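Local coordinates for hypothetical protein (Staphylococcus aureus subsp. aureus, PDB 1QYI) that is of unknown function but carries a haloacid dehalogenase-like domain and is therefore probably a hydrolase, perhaps a phosphatase, at residues 1-6 with 231-236. Residues are numbered along the deposited sequence; the frame is centred on the assembly and turned at random.
Sequences MKKILF and GFELGI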
loop_
_atom_site.group_PDB
_atom_site.type_symbol
_atom_site.label_atom_id
_atom_site.label_comp_id
_atom_site.label_asym_id
_atom_site.label_seq_id
_atom_site.Cartn_x
_atom_site.Cartn_y
_atom_site.Cartn_z
HETATM N N MSE A 1 0.198 3.646 32.515
HETATM C CA MSE A 1 0.509 2.197 32.674
HETATM C C MSE A 1 -0.238 1.339 31.651
HETATM O O MSE A 1 0.384 0.601 30.889
HETATM C CB MSE A 1 0.145 1.732 34.084
HETATM C CG MSE A 1 -1.302 2.028 34.471
HETATM SE SE MSE A 1 -1.913 1.044 36.028
HETATM C CE MSE A 1 -1.315 2.281 37.419
ATOM N N LYS A 2 -1.568 1.425 31.648
ATOM C CA LYS A 2 -2.380 0.654 30.706
ATOM C C LYS A 2 -2.317 1.303 29.340
ATOM O O LYS A 2 -2.609 2.490 29.192
ATOM C CB LYS A 2 -3.840 0.574 31.156
ATOM C CG LYS A 2 -4.098 -0.374 32.305
ATOM C CD LYS A 2 -5.591 -0.546 32.531
ATOM C CE LYS A 2 -5.888 -1.318 33.808
ATOM N NZ LYS A 2 -5.345 -2.698 33.785
ATOM N N LYS A 3 -1.934 0.518 28.342
ATOM C CA LYS A 3 -1.816 1.029 26.990
ATOM C C LYS A 3 -2.637 0.239 25.980
ATOM O O LYS A 3 -2.932 -0.940 26.168
ATOM C CB LYS A 3 -0.345 1.043 26.566
ATOM C CG LYS A 3 0.346 2.387 26.774
ATOM C CD LYS A 3 1.806 2.349 26.337
ATOM C CE LYS A 3 2.353 3.746 26.074
ATOM N NZ LYS A 3 1.717 4.362 24.871
ATOM N N ILE A 4 -3.022 0.913 24.907
ATOM C CA ILE A 4 -3.793 0.283 23.854
ATOM C C ILE A 4 -3.150 0.671 22.532
ATOM O O ILE A 4 -3.198 1.822 22.129
ATOM C CB ILE A 4 -5.262 0.724 23.902
ATOM C CG1 ILE A 4 -5.973 0.255 22.632
ATOM C CG2 ILE A 4 -5.326 2.215 24.072
ATOM C CD1 ILE A 4 -7.483 0.340 22.729
ATOM N N LEU A 5 -2.542 -0.311 21.876
ATOM C CA LEU A 5 -1.865 -0.076 20.623
ATOM C C LEU A 5 -2.770 -0.349 19.431
ATOM O O LEU A 5 -3.343 -1.441 19.296
ATOM C CB LEU A 5 -0.603 -0.932 20.549
ATOM C CG LEU A 5 0.231 -0.974 21.831
ATOM C CD1 LEU A 5 1.451 -1.839 21.603
ATOM C CD2 LEU A 5 0.640 0.434 22.258
ATOM N N PHE A 6 -2.875 0.660 18.562
ATOM C CA PHE A 6 -3.707 0.623 17.359
ATOM C C PHE A 6 -2.934 0.412 16.067
ATOM O O PHE A 6 -1.767 0.790 15.940
ATOM C CB PHE A 6 -4.472 1.940 17.226
ATOM C CG PHE A 6 -5.643 2.070 18.159
ATOM C CD1 PHE A 6 -6.855 1.446 17.857
ATOM C CD2 PHE A 6 -5.543 2.832 19.326
ATOM C CE1 PHE A 6 -7.951 1.581 18.693
ATOM C CE2 PHE A 6 -6.630 2.975 20.172
ATOM C CZ PHE A 6 -7.845 2.345 19.855
ATOM N N GLY A 231 -7.953 6.605 31.759
ATOM C CA GLY A 231 -6.571 6.335 32.105
ATOM C C GLY A 231 -5.795 5.524 31.081
ATOM O O GLY A 231 -4.794 4.892 31.420
ATOM N N PHE A 232 -6.240 5.529 29.830
ATOM C CA PHE A 232 -5.533 4.776 28.799
ATOM C C PHE A 232 -4.540 5.589 27.994
ATOM O O PHE A 232 -4.811 6.725 27.616
ATOM C CB PHE A 232 -6.524 4.110 27.838
ATOM C CG PHE A 232 -6.999 2.769 28.303
ATOM C CD1 PHE A 232 -6.096 1.718 28.449
ATOM C CD2 PHE A 232 -8.339 2.564 28.630
ATOM C CE1 PHE A 232 -6.517 0.482 28.916
ATOM C CE2 PHE A 232 -8.771 1.328 29.100
ATOM C CZ PHE A 232 -7.858 0.285 29.244
ATOM N N GLU A 233 -3.381 4.991 27.750
ATOM C CA GLU A 233 -2.338 5.625 26.957
ATOM C C GLU A 233 -2.474 5.015 25.558
ATOM O O GLU A 233 -2.531 3.793 25.415
ATOM C CB GLU A 233 -0.961 5.303 27.542
ATOM C CG GLU A 233 0.066 6.413 27.375
ATOM C CD GLU A 233 -0.273 7.638 28.207
ATOM O OE1 GLU A 233 -0.342 7.508 29.456
ATOM O OE2 GLU A 233 -0.467 8.730 27.615
ATOM N N LEU A 234 -2.530 5.856 24.531
ATOM C CA LEU A 234 -2.685 5.364 23.162
ATOM C C LEU A 234 -1.365 5.195 22.394
ATOM O O LEU A 234 -0.378 5.869 22.680
ATOM C CB LEU A 234 -3.625 6.294 22.390
ATOM C CG LEU A 234 -4.944 6.652 23.088
ATOM C CD1 LEU A 234 -5.837 7.417 22.126
ATOM C CD2 LEU A 234 -5.646 5.389 23.557
ATOM N N GLY A 235 -1.364 4.277 21.428
ATOM C CA GLY A 235 -0.177 4.022 20.627
ATOM C C GLY A 235 -0.483 3.538 19.214
ATOM O O GLY A 235 -1.560 2.991 18.967
ATOM N N ILE A 236 0.454 3.742 18.284
ATOM C CA ILE A 236 0.278 3.318 16.887
ATOM C C ILE A 236 1.440 2.495 16.298
ATOM O O ILE A 236 2.599 2.894 16.398
ATOM C CB ILE A 236 0.066 4.539 15.934
ATOM C CG1 ILE A 236 -1.242 5.249 16.264
ATOM C CG2 ILE A 236 -0.029 4.068 14.484
ATOM C CD1 ILE A 236 -2.464 4.396 16.020
#
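Lys3 and Leu5 of strand 3-6 pair in parallel with Glu233 and Gly235 of strand 233-237, two neighbours in the parallel sheet of a Rossmann-like HAD fold. On its other edge strand 3-6 pairs with strand 318-322. Four backbone hydrogen bonds join the pair: Glu233 N to Lys2 O, Ile4 N to Glu233 O, Gly235 N to Ile4 O, and Phe6 N to Gly235 O. The third is the most bent, 136° at the hydrogen.

The side chain of Lys3 runs across that of Glu233. Its CB lies near Glu233 O, and CG presses on Glu233 CB at 3.3 Å. CE then passes 3.7 Å from Glu233 CG, and a bend at chi4 (-68°) brings NZ to 3.4 Å from Leu234 O, but the N-H does not point at the oxygen well enough for a hydrogen bond. The ammonium makes a cation-pi contact with Phe262; the Glu233 carboxylate is not in contact with it, so any attraction between the two charges probably acts at longer range. A long aliphatic chain with a charged tip suits this route over the neighbouring strand. On the same face, Gly235 leaves room for Leu5: a CB on residue 235 would run into Leu5 CD2, which lies 4.0 Å from Gly235 CA.

The other face is apolar, as befits sheet residues packed under helix 217-229: Leu224 of that helix touches both Phe6 and Leu234. Ile4 and Leu234 run alongside each other in the same direction, and CG2 of branched Ile4 meets CD2 of Leu234. Beyond Glu233, toward Gly231, the ring of Phe232 meets Lys2 CB through CE1, while Lys2 NZ bonds to Asp316 O. Beside Phe6, Ile236 places CD1 3.4 Å from Phe6 CB.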